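Local coordinates for protein decapping nuclease RAI1 (Scheffersomyces stipitis, PDB 5BTO) that removes the entire NAD cap from the 5' end of NAD-capped RNAs, using a divalent metal cation, and binds the exoribonuclease RAT1, stabilizing it and stimulating its activity, at residues A[83-87]-A[144-149]; A[87-91]-A[387-391]; A[124-128]-A[327-332]; A[269-274]-A[320-324]. All coordinates share one frame. Residue numbers count along the deposited sequence, not the author numbering.

Contacts 1 and 2 sit close together, their centres 8 Å apart, and share Met87, the first residue of helix 87-101, whose side chain meets strand 142-147 in contact 1 and the turn after helix 378-388 in contact 2. Both are partly buried and combine sulphur-rich apolar packing with a few polar links, water 3 among them. Contacts 3 and 4 lie on the opposite side of the chain's centre from contact 2 and hold two parts of one connection, that between helices 313-318 and 333-350. Contact 3, partly buried, wraps that connection round a tyrosine, whereas contact 4, at the surface, relies on a glutamate, an asparagine and waters.

Contact 1 (A[83-87]-A[144-149]); sequences NMSDM and FINSDE
Residues 84-86 are extended, with Met84 and Ser85 near phi/psi -77/144 and -51/130, and lead into helix 87-101, which begins at Met87. The segment runs roughly antiparallel (151°) to 144-149, the end of strand 142-147 and the start of helix 149-166. The CA pairs are Met84-Glu149 at 7.1 Å, Ser85-Ser147 at 7.0 Å and Met87-Asn146 at 6.8 Å, too wide for backbone pairing. The direct polar link is a nearly linear hydrogen bond from ND2 of Asn146 (t) to Ser85 O, 3.1 Å.

Water 2 joins Ser85 N (3.0 Å) to Ser147 OG (2.7 Å); water 1 lies 3.3 Å from Ser85 O and 2.9 Å from Ser147 OG; water 3 accepts from Met87 N at 3.0 Å and, weakly, from Asn146 ND2 at 2.9 Å.

Carbon and sulphur contacts flank these bonds. Met84 (m, t, m) brings CE to 3.4 Å from Glu149 CG. Met87 (t, p, p) sets CE against Ile145 O at 3.4 Å and makes the apolar contact, SD to Phe144 CD2 at the ring edge, 4.5 Å. Asp86 OD1 caps Lys88 N and Asp148 OD2 caps Ile151 N, starting their helices.

Asp86 O also accepts a hydrogen bond from the substrate-binding Tyr114, so the arrangement ties a sheet strand of the PD-(D/E)XK nuclease fold to a loop bordering the substrate site.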
loop_
_atom_site.group_PDB
_atom_site.type_symbol
_atom_site.label_atom_id
_atom_site.label_comp_id
_atom_site.label_asym_id
_atom_site.label_seq_id
_atom_site.Cartn_x
_atom_site.Cartn_y
_atom_site.Cartn_z
ATOM N N ASN A 83 -27.341 -12.947 -17.108
ATOM C CA ASN A 83 -26.519 -11.910 -17.717
ATOM C C ASN A 83 -25.230 -11.628 -16.944
ATOM O O ASN A 83 -24.597 -10.587 -17.131
ATOM C CB ASN A 83 -27.340 -10.628 -17.881
ATOM C CG ASN A 83 -26.727 -9.665 -18.878
ATOM O OD1 ASN A 83 -26.054 -10.074 -19.823
ATOM N ND2 ASN A 83 -26.955 -8.375 -18.667
ATOM N N MET A 84 -24.848 -12.558 -16.073
ATOM C CA MET A 84 -23.582 -12.444 -15.358
ATOM C C MET A 84 -22.421 -12.825 -16.275
ATOM O O MET A 84 -22.557 -13.714 -17.120
ATOM C CB MET A 84 -23.587 -13.316 -14.095
ATOM C CG MET A 84 -24.452 -12.753 -12.976
ATOM S SD MET A 84 -24.565 -13.813 -11.522
ATOM C CE MET A 84 -25.354 -15.268 -12.218
ATOM N N SER A 85 -21.292 -12.137 -16.114
ATOM C CA SER A 85 -20.096 -12.418 -16.901
ATOM C C SER A 85 -19.776 -13.901 -16.853
ATOM O O SER A 85 -19.699 -14.495 -15.774
ATOM C CB SER A 85 -18.902 -11.611 -16.394
ATOM O OG SER A 85 -18.843 -10.340 -17.019
ATOM N N ASP A 86 -19.560 -14.482 -18.028
ATOM C CA ASP A 86 -19.489 -15.924 -18.179
ATOM C C ASP A 86 -18.158 -16.367 -18.783
ATOM O O ASP A 86 -17.891 -16.135 -19.964
ATOM C CB ASP A 86 -20.648 -16.370 -19.073
ATOM C CG ASP A 86 -20.689 -17.864 -19.287
ATOM O OD1 ASP A 86 -20.064 -18.603 -18.498
ATOM O OD2 ASP A 86 -21.366 -18.297 -20.243
ATOM N N MET A 87 -17.322 -17.013 -17.979
ATOM C CA MET A 87 -16.043 -17.481 -18.480
ATOM C C MET A 87 -16.241 -18.600 -19.513
ATOM O O MET A 87 -15.391 -18.811 -20.370
ATOM C CB MET A 87 -15.145 -17.940 -17.321
ATOM C CG MET A 87 -13.723 -18.352 -17.714
ATOM S SD MET A 87 -12.699 -17.062 -18.475
ATOM C CE MET A 87 -12.728 -15.798 -17.217
ATOM N N PHE A 144 -6.807 -17.144 -14.646
ATOM C CA PHE A 144 -8.159 -16.895 -15.136
ATOM C C PHE A 144 -8.926 -16.151 -14.055
ATOM O O PHE A 144 -8.924 -16.566 -12.892
ATOM C CB PHE A 144 -8.846 -18.224 -15.491
ATOM C CG PHE A 144 -8.167 -18.971 -16.604
ATOM C CD1 PHE A 144 -6.997 -19.684 -16.368
ATOM C CD2 PHE A 144 -8.694 -18.962 -17.882
ATOM C CE1 PHE A 144 -6.359 -20.370 -17.389
ATOM C CE2 PHE A 144 -8.066 -19.646 -18.913
ATOM C CZ PHE A 144 -6.896 -20.344 -18.671
ATOM N N ILE A 145 -9.541 -15.026 -14.422
ATOM C CA ILE A 145 -10.198 -14.165 -13.434
ATOM C C ILE A 145 -11.639 -13.893 -13.833
ATOM O O ILE A 145 -11.898 -13.434 -14.954
ATOM C CB ILE A 145 -9.458 -12.818 -13.297
ATOM C CG1 ILE A 145 -7.983 -13.063 -12.932
ATOM C CG2 ILE A 145 -10.144 -11.913 -12.249
ATOM C CD1 ILE A 145 -7.160 -11.800 -12.742
ATOM N N ASN A 146 -12.578 -14.183 -12.934
ATOM C CA ASN A 146 -13.979 -13.828 -13.162
ATOM C C ASN A 146 -14.635 -13.352 -11.884
ATOM O O ASN A 146 -14.108 -13.560 -10.794
ATOM C CB ASN A 146 -14.794 -15.000 -13.728
ATOM C CG ASN A 146 -16.108 -14.534 -14.377
ATOM O OD1 ASN A 146 -16.278 -13.350 -14.686
ATOM N ND2 ASN A 146 -17.033 -15.454 -14.578
ATOM N N SER A 147 -15.792 -12.719 -12.015
ATOM C CA SER A 147 -16.618 -12.442 -10.849
ATOM C C SER A 147 -17.176 -13.754 -10.309
ATOM O O SER A 147 -17.202 -14.773 -11.009
ATOM C CB SER A 147 -17.773 -11.515 -11.227
ATOM O OG SER A 147 -18.477 -12.018 -12.355
ATOM N N ASP A 148 -17.628 -13.729 -9.061
ATOM C CA ASP A 148 -18.213 -14.916 -8.461
ATOM C C ASP A 148 -19.731 -14.929 -8.630
ATOM O O ASP A 148 -20.423 -13.996 -8.219
ATOM C CB ASP A 148 -17.840 -14.997 -6.985
ATOM C CG ASP A 148 -18.316 -16.281 -6.338
ATOM O OD1 ASP A 148 -17.675 -17.333 -6.542
ATOM O OD2 ASP A 148 -19.328 -16.238 -5.616
ATOM N N GLU A 149 -20.241 -16.000 -9.226
ATOM C CA GLU A 149 -21.658 -16.093 -9.566
ATOM C C GLU A 149 -22.580 -15.856 -8.372
ATOM O O GLU A 149 -23.495 -15.033 -8.437
ATOM C CB GLU A 149 -21.957 -17.452 -10.207
ATOM C CG GLU A 149 -23.373 -17.598 -10.719
ATOM C CD GLU A 149 -23.558 -18.840 -11.567
ATOM O OE1 GLU A 149 -22.545 -19.397 -12.041
ATOM O OE2 GLU A 149 -24.716 -19.262 -11.757
HETATM O O HOH W 1 -20.003 -14.451 -12.524
HETATM O O HOH W 2 -20.444 -10.588 -13.637
HETATM O O HOH W 3 -18.013 -18.133 -15.261
#

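Contact 2 (A[87-91]-A[387-391]); sequences MKCLL and GEMLT
Residues 87-91 are the first turn of helix 87-101, closed by Leu91 N to Met87 O (2.8 Å), while 387-391 carries the end of helix 378-388 into a turn. Gly387 has phi/psi 149/-53, where a CB would jam against the preceding carbonyl; Glu388 is helical, and Leu390 and Thr391 are extended, Thr391 being the N-cap of helix 392-400. Met87 CA lies 5.5 Å from Met389 CA, and Lys88 CA 6.3 Å from Thr391 CA.

Lys88 leaves its helix sideways and runs extended through chi2 and chi3; the p turn at chi4 brings NZ to donate to Glu388 O at 3.1 Å, with CE 3.0 Å from Gly387 O. Its CG meets Thr391 CG2 at 3.9 Å. Met87 (t, p, p) has CG 4.1 Å from Met389 CG and 3.3 Å from Met389 O. Leu91 (m, t) sets CD1 3.2 Å from Met389 O and 4.3 Å from Leu390 CD2. Water 3 accepts from Met87 N (3.0 Å) and donates to Glu388 O (2.7 Å). Glu388 points its CA-to-CB bond away; OE1 forms a salt bridge with Arg383 and OE2 a hydrogen bond with Glu149 N.

The helix N-terminus thus meets the C-terminal end of another helix: the lysine and the water serve the carbonyl of Glu388, whereas Met389 O is buried among methionine and leucine carbons without a polar partner.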
loop_
_atom_site.group_PDB
_atom_site.type_symbol
_atom_site.label_atom_id
_atom_site.label_comp_id
_atom_site.label_asym_id
_atom_site.label_seq_id
_atom_site.Cartn_x
_atom_site.Cartn_y
_atom_site.Cartn_z
ATOM N N MET A 87 -17.322 -17.013 -17.979
ATOM C CA MET A 87 -16.043 -17.481 -18.480
ATOM C C MET A 87 -16.241 -18.600 -19.513
ATOM O O MET A 87 -15.391 -18.811 -20.370
ATOM C CB MET A 87 -15.145 -17.940 -17.321
ATOM C CG MET A 87 -13.723 -18.352 -17.714
ATOM S SD MET A 87 -12.699 -17.062 -18.475
ATOM C CE MET A 87 -12.728 -15.798 -17.217
ATOM N N LYS A 88 -17.373 -19.299 -19.440
ATOM C CA LYS A 88 -17.619 -20.444 -20.314
ATOM C C LYS A 88 -17.616 -20.051 -21.789
ATOM O O LYS A 88 -16.954 -20.689 -22.618
ATOM C CB LYS A 88 -18.951 -21.113 -19.968
ATOM C CG LYS A 88 -19.049 -21.611 -18.541
ATOM C CD LYS A 88 -20.434 -22.176 -18.259
ATOM C CE LYS A 88 -20.532 -22.706 -16.842
ATOM N NZ LYS A 88 -20.247 -21.654 -15.823
ATOM N N CYS A 89 -18.370 -19.010 -22.125
ATOM C CA CYS A 89 -18.425 -18.565 -23.516
ATOM C C CYS A 89 -17.081 -17.994 -23.979
ATOM O O CYS A 89 -16.657 -18.234 -25.110
ATOM C CB CYS A 89 -19.588 -17.584 -23.767
ATOM S SG CYS A 89 -19.657 -16.093 -22.736
ATOM N N LEU A 90 -16.412 -17.247 -23.109
ATOM C CA LEU A 90 -15.074 -16.754 -23.416
ATOM C C LEU A 90 -14.131 -17.924 -23.726
ATOM O O LEU A 90 -13.380 -17.889 -24.705
ATOM C CB LEU A 90 -14.529 -15.885 -22.273
ATOM C CG LEU A 90 -13.096 -15.369 -22.427
ATOM C CD1 LEU A 90 -12.909 -14.685 -23.791
ATOM C CD2 LEU A 90 -12.724 -14.419 -21.272
ATOM N N LEU A 91 -14.164 -18.958 -22.895
ATOM C CA LEU A 91 -13.296 -20.111 -23.138
ATOM C C LEU A 91 -13.673 -20.860 -24.407
ATOM O O LEU A 91 -12.807 -21.398 -25.092
ATOM C CB LEU A 91 -13.308 -21.071 -21.951
ATOM C CG LEU A 91 -12.716 -20.437 -20.702
ATOM C CD1 LEU A 91 -12.711 -21.444 -19.566
ATOM C CD2 LEU A 91 -11.312 -19.918 -20.982
ATOM N N GLY A 387 -16.427 -26.546 -13.813
ATOM C CA GLY A 387 -17.686 -26.071 -14.358
ATOM C C GLY A 387 -17.905 -24.570 -14.381
ATOM O O GLY A 387 -18.224 -24.011 -15.430
ATOM N N GLU A 388 -17.750 -23.906 -13.238
ATOM C CA GLU A 388 -18.065 -22.475 -13.177
ATOM C C GLU A 388 -17.082 -21.590 -13.944
ATOM O O GLU A 388 -17.502 -20.699 -14.683
ATOM C CB GLU A 388 -18.234 -21.966 -11.736
ATOM C CG GLU A 388 -18.383 -20.430 -11.679
ATOM C CD GLU A 388 -18.921 -19.898 -10.355
ATOM O OE1 GLU A 388 -19.605 -20.658 -9.634
ATOM O OE2 GLU A 388 -18.669 -18.705 -10.044
ATOM N N MET A 389 -15.786 -21.833 -13.773
ATOM C CA MET A 389 -14.757 -21.060 -14.474
ATOM C C MET A 389 -14.197 -21.833 -15.672
ATOM O O MET A 389 -14.383 -21.437 -16.825
ATOM C CB MET A 389 -13.624 -20.686 -13.509
ATOM C CG MET A 389 -12.480 -19.888 -14.132
ATOM S SD MET A 389 -12.497 -18.149 -13.674
ATOM C CE MET A 389 -12.804 -18.328 -11.905
ATOM N N LEU A 390 -13.501 -22.932 -15.393
ATOM C CA LEU A 390 -12.969 -23.784 -16.454
ATOM C C LEU A 390 -14.046 -24.741 -16.938
ATOM O O LEU A 390 -14.849 -25.245 -16.139
ATOM C CB LEU A 390 -11.754 -24.573 -15.956
ATOM C CG LEU A 390 -10.578 -23.758 -15.412
ATOM C CD1 LEU A 390 -9.440 -24.669 -14.950
ATOM C CD2 LEU A 390 -10.083 -22.735 -16.425
ATOM N N THR A 391 -14.067 -24.995 -18.244
ATOM C CA THR A 391 -15.008 -25.951 -18.812
ATOM C C THR A 391 -14.274 -27.238 -19.165
ATOM O O THR A 391 -13.060 -27.236 -19.363
ATOM C CB THR A 391 -15.664 -25.402 -20.080
ATOM O OG1 THR A 391 -14.676 -25.288 -21.112
ATOM C CG2 THR A 391 -16.278 -24.025 -19.812
HETATM O O HOH W 3 -18.013 -18.133 -15.261
#

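Contact 3 (A[124-128]-A[327-332]); sequences LPYNL and SGGKIN
Ser327 to Asn332 curve round Tyr126 (chi1 m), which lies just past the 3-10 turn at 124-125 (Asn127 N to Leu124 O, 2.9 Å). Ser327 has its OG 2.7 Å from water 4, which is 2.8 Å from Tyr126 OH; its O lies 2.8 Å from Pro125 O, two acceptors. Gly328, its CA 5.4 Å from Tyr126 CA, sets its O 3.5 Å from CE1 at the Tyr126 ring edge. At Gly329, phi is 70°, and its O comes within 3.6 Å of Tyr126 CD1. The contact joins the connection after helix 115-123 to the one entering helix 333-350, away from the metal and substrate sites of the nuclease fold. Lys330 (-52/125) places its O 3.3 Å from Tyr126 CE1. Ile331 (-63/135) makes a CH-pi contact, its CA 3.7 Å from the Tyr126 ring centroid and 6° off the normal, with CG1 3.7 Å from Tyr126 CG. Asn332 caps helix 333-350, OD1 accepting from Thr335 N, and sets CB 3.5 Å from Tyr126 OH.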
loop_
_atom_site.group_PDB
_atom_site.type_symbol
_atom_site.label_atom_id
_atom_site.label_comp_id
_atom_site.label_asym_id
_atom_site.label_seq_id
_atom_site.Cartn_x
_atom_site.Cartn_y
_atom_site.Cartn_z
ATOM N N LEU A 124 -11.106 1.815 -8.891
ATOM C CA LEU A 124 -11.273 1.656 -7.437
ATOM C C LEU A 124 -10.867 2.856 -6.557
ATOM O O LEU A 124 -11.594 3.205 -5.632
ATOM C CB LEU A 124 -10.574 0.351 -6.972
ATOM C CG LEU A 124 -10.669 -0.055 -5.494
ATOM C CD1 LEU A 124 -10.575 -1.580 -5.336
ATOM C CD2 LEU A 124 -9.587 0.637 -4.646
ATOM N N PRO A 125 -9.713 3.487 -6.833
ATOM C CA PRO A 125 -9.277 4.577 -5.946
ATOM C C PRO A 125 -10.306 5.700 -5.806
ATOM O O PRO A 125 -10.278 6.430 -4.805
ATOM C CB PRO A 125 -8.029 5.118 -6.644
ATOM C CG PRO A 125 -7.493 3.945 -7.405
ATOM C CD PRO A 125 -8.709 3.182 -7.868
ATOM N N TYR A 126 -11.183 5.848 -6.800
ATOM C CA TYR A 126 -12.143 6.957 -6.803
ATOM C C TYR A 126 -13.571 6.446 -6.641
ATOM O O TYR A 126 -14.546 7.183 -6.828
ATOM C CB TYR A 126 -11.957 7.832 -8.053
ATOM C CG TYR A 126 -10.532 8.333 -8.115
ATOM C CD1 TYR A 126 -10.029 9.174 -7.116
ATOM C CD2 TYR A 126 -9.661 7.915 -9.116
ATOM C CE1 TYR A 126 -8.713 9.609 -7.142
ATOM C CE2 TYR A 126 -8.345 8.353 -9.143
ATOM C CZ TYR A 126 -7.879 9.196 -8.152
ATOM O OH TYR A 126 -6.570 9.627 -8.174
ATOM N N ASN A 127 -13.671 5.185 -6.240
ATOM C CA ASN A 127 -14.951 4.530 -6.003
ATOM C C ASN A 127 -14.877 3.638 -4.772
ATOM O O ASN A 127 -15.160 2.438 -4.834
ATOM C CB ASN A 127 -15.358 3.726 -7.236
ATOM C CG ASN A 127 -15.766 4.623 -8.381
ATOM O OD1 ASN A 127 -16.880 5.139 -8.393
ATOM N ND2 ASN A 127 -14.852 4.859 -9.317
ATOM N N LEU A 128 -14.504 4.237 -3.647
ATOM C CA LEU A 128 -14.153 3.450 -2.465
ATOM C C LEU A 128 -15.349 2.837 -1.739
ATOM O O LEU A 128 -15.180 2.090 -0.777
ATOM C CB LEU A 128 -13.299 4.272 -1.492
ATOM C CG LEU A 128 -11.937 4.709 -2.042
ATOM C CD1 LEU A 128 -11.315 5.794 -1.175
ATOM C CD2 LEU A 128 -11.007 3.514 -2.172
ATOM N N SER A 327 -5.271 8.155 -2.033
ATOM C CA SER A 327 -5.976 8.722 -3.177
ATOM C C SER A 327 -7.459 8.407 -3.130
ATOM O O SER A 327 -7.899 7.329 -3.555
ATOM C CB SER A 327 -5.385 8.231 -4.505
ATOM O OG SER A 327 -4.137 8.839 -4.776
ATOM N N GLY A 328 -8.198 9.336 -2.536
ATOM C CA GLY A 328 -9.607 9.547 -2.811
ATOM C C GLY A 328 -9.565 10.922 -3.440
ATOM O O GLY A 328 -8.552 11.256 -4.037
ATOM N N GLY A 329 -10.614 11.731 -3.295
ATOM C CA GLY A 329 -10.573 13.098 -3.792
ATOM C C GLY A 329 -10.575 13.231 -5.308
ATOM O O GLY A 329 -11.165 12.414 -6.002
ATOM N N LYS A 330 -9.924 14.279 -5.812
ATOM C CA LYS A 330 -9.878 14.575 -7.247
ATOM C C LYS A 330 -9.440 13.373 -8.086
ATOM O O LYS A 330 -8.378 12.790 -7.842
ATOM C CB LYS A 330 -8.913 15.742 -7.485
ATOM C CG LYS A 330 -8.603 16.048 -8.933
ATOM C CD LYS A 330 -9.662 16.916 -9.555
ATOM C CE LYS A 330 -9.233 17.358 -10.940
ATOM N NZ LYS A 330 -10.141 18.378 -11.495
ATOM N N ILE A 331 -10.259 13.000 -9.071
ATOM C CA ILE A 331 -9.910 11.906 -9.978
ATOM C C ILE A 331 -8.660 12.278 -10.764
ATOM O O ILE A 331 -8.539 13.391 -11.271
ATOM C CB ILE A 331 -11.065 11.578 -10.958
ATOM C CG1 ILE A 331 -12.231 10.932 -10.199
ATOM C CG2 ILE A 331 -10.584 10.656 -12.073
ATOM C CD1 ILE A 331 -13.528 10.821 -10.985
ATOM N N ASN A 332 -7.732 11.331 -10.855
ATOM C CA ASN A 332 -6.494 11.499 -11.600
ATOM C C ASN A 332 -6.259 10.195 -12.338
ATOM O O ASN A 332 -6.057 9.159 -11.711
ATOM C CB ASN A 332 -5.336 11.802 -10.641
ATOM C CG ASN A 332 -4.005 12.014 -11.357
ATOM O OD1 ASN A 332 -3.671 11.305 -12.301
ATOM N ND2 ASN A 332 -3.238 13.005 -10.901
HETATM O O HOH W 4 -5.212 10.907 -6.144
#

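Contact 4 (A[269-274]-A[320-324]); sequences VVNFEK and NALTE
Regular helix runs through 269-274, part of helix 266-286, and the irregular segment 320-324 passes alongside it, with Val270 CA and Leu322 CA 7.0 Å apart. Val269 (t) points toward the loop and touches it with CG1, 3.9 Å from Leu322 CD1 and 4.0 Å from Asn320 ND2; its O accepts from Glu273 N at 2.9 Å. Val270 sends CG1 to 3.5 Å from Glu324 OE2.

One turn on, Glu273 (t, t, chi3 76°) is the main polar residue of the contact. Its OE2 accepts a hydrogen bond from ND2 of Asn320 (t) at 2.9 Å, and Asn320 OD1 receives a weak bond from Leu322 N (3.1 Å). Water 5 donates to Glu273 OE1 at 2.6 Å and accepts from Glu324 N at 2.7 Å, while water 6 lies 2.6 Å from both Glu273 OE2 and Leu322 O. Lys274 (m, t, p, p) then lays CD 3.6 Å from Glu324 OE2, its NZ bonding weakly to Asn127.

With one direct hydrogen bond and waters beside both carboxylate oxygens, the polar links run through Glu273, while Val270 and Lys274 pack against Glu324; the sole apolar side-chain pair is Val269 with Leu322, in keeping with a hydrated surface contact.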
loop_
_atom_site.group_PDB
_atom_site.type_symbol
_atom_site.label_atom_id
_atom_site.label_comp_id
_atom_site.label_asym_id
_atom_site.label_seq_id
_atom_site.Cartn_x
_atom_site.Cartn_y
_atom_site.Cartn_z
ATOM N N VAL A 269 -22.755 17.973 -13.147
ATOM C CA VAL A 269 -21.381 17.871 -13.634
ATOM C C VAL A 269 -20.630 16.843 -12.790
ATOM O O VAL A 269 -19.861 16.022 -13.310
ATOM C CB VAL A 269 -20.659 19.221 -13.613
ATOM C CG1 VAL A 269 -19.224 19.059 -14.079
ATOM C CG2 VAL A 269 -21.387 20.199 -14.525
ATOM N N VAL A 270 -20.876 16.879 -11.484
ATOM C CA VAL A 270 -20.303 15.871 -10.584
ATOM C C VAL A 270 -20.679 14.456 -11.000
ATOM O O VAL A 270 -19.807 13.568 -11.107
ATOM C CB VAL A 270 -20.771 16.095 -9.140
ATOM C CG1 VAL A 270 -20.511 14.850 -8.286
ATOM C CG2 VAL A 270 -20.077 17.306 -8.565
ATOM N N ASN A 271 -21.974 14.243 -11.222
ATOM C CA ASN A 271 -22.479 12.937 -11.618
ATOM C C ASN A 271 -21.812 12.516 -12.914
ATOM O O ASN A 271 -21.377 11.373 -13.062
ATOM C CB ASN A 271 -24.000 12.949 -11.821
ATOM C CG ASN A 271 -24.778 13.104 -10.521
ATOM O OD1 ASN A 271 -24.264 12.830 -9.439
ATOM N ND2 ASN A 271 -26.037 13.537 -10.631
ATOM N N PHE A 272 -21.724 13.449 -13.856
ATOM C CA PHE A 272 -21.175 13.118 -15.157
ATOM C C PHE A 272 -19.710 12.714 -15.055
ATOM O O PHE A 272 -19.262 11.764 -15.717
ATOM C CB PHE A 272 -21.329 14.297 -16.120
ATOM C CG PHE A 272 -20.796 14.029 -17.501
ATOM C CD1 PHE A 272 -21.074 12.835 -18.146
ATOM C CD2 PHE A 272 -20.021 14.968 -18.150
ATOM C CE1 PHE A 272 -20.576 12.584 -19.418
ATOM C CE2 PHE A 272 -19.528 14.728 -19.432
ATOM C CZ PHE A 272 -19.808 13.531 -20.063
ATOM N N GLU A 273 -18.954 13.436 -14.232
ATOM C CA GLU A 273 -17.525 13.166 -14.151
ATOM C C GLU A 273 -17.233 11.739 -13.706
ATOM O O GLU A 273 -16.312 11.104 -14.232
ATOM C CB GLU A 273 -16.802 14.155 -13.241
ATOM C CG GLU A 273 -15.291 13.988 -13.317
ATOM C CD GLU A 273 -14.567 14.792 -12.277
ATOM O OE1 GLU A 273 -14.577 14.372 -11.101
ATOM O OE2 GLU A 273 -13.991 15.836 -12.639
ATOM N N LYS A 274 -18.006 11.241 -12.743
ATOM C CA LYS A 274 -17.855 9.862 -12.285
ATOM C C LYS A 274 -18.065 8.891 -13.441
ATOM O O LYS A 274 -17.322 7.915 -13.587
ATOM C CB LYS A 274 -18.847 9.536 -11.159
ATOM C CG LYS A 274 -18.617 10.307 -9.879
ATOM C CD LYS A 274 -19.670 9.949 -8.835
ATOM C CE LYS A 274 -19.842 8.436 -8.718
ATOM N NZ LYS A 274 -18.548 7.738 -8.465
ATOM N N ASN A 320 -11.241 20.184 -14.768
ATOM C CA ASN A 320 -12.521 20.463 -14.110
ATOM C C ASN A 320 -12.340 20.930 -12.661
ATOM O O ASN A 320 -11.932 20.155 -11.805
ATOM C CB ASN A 320 -13.405 19.212 -14.129
ATOM C CG ASN A 320 -14.726 19.420 -13.415
ATOM O OD1 ASN A 320 -15.145 20.554 -13.181
ATOM N ND2 ASN A 320 -15.393 18.325 -13.069
ATOM N N ALA A 321 -12.663 22.189 -12.387
ATOM C CA ALA A 321 -12.531 22.743 -11.035
ATOM C C ALA A 321 -13.288 21.941 -9.966
ATOM O O ALA A 321 -12.761 21.697 -8.875
ATOM C CB ALA A 321 -12.975 24.196 -11.012
ATOM N N LEU A 322 -14.527 21.562 -10.278
ATOM C CA LEU A 322 -15.353 20.738 -9.391
ATOM C C LEU A 322 -14.690 19.385 -9.194
ATOM O O LEU A 322 -13.991 18.921 -10.084
ATOM C CB LEU A 322 -16.730 20.542 -10.005
ATOM C CG LEU A 322 -17.368 21.845 -10.472
ATOM C CD1 LEU A 322 -18.702 21.581 -11.158
ATOM C CD2 LEU A 322 -17.543 22.774 -9.282
ATOM N N THR A 323 -14.933 18.736 -8.054
ATOM C CA THR A 323 -14.058 17.632 -7.634
ATOM C C THR A 323 -14.704 16.315 -7.151
ATOM O O THR A 323 -15.760 16.318 -6.515
ATOM C CB THR A 323 -13.081 18.129 -6.539
ATOM O OG1 THR A 323 -12.403 19.307 -7.000
ATOM C CG2 THR A 323 -12.060 17.062 -6.197
ATOM N N GLU A 324 -14.041 15.205 -7.491
ATOM C CA GLU A 324 -14.216 13.866 -6.887
ATOM C C GLU A 324 -14.198 12.732 -7.928
ATOM O O GLU A 324 -14.331 11.540 -7.597
ATOM C CB GLU A 324 -15.453 13.762 -5.994
ATOM C CG GLU A 324 -16.715 13.382 -6.737
ATOM C CD GLU A 324 -17.811 12.912 -5.812
ATOM O OE1 GLU A 324 -17.634 13.022 -4.577
ATOM O OE2 GLU A 324 -18.845 12.428 -6.319
HETATM O O HOH W 5 -12.451 14.840 -9.674
HETATM O O HOH W 6 -12.410 17.203 -11.165
#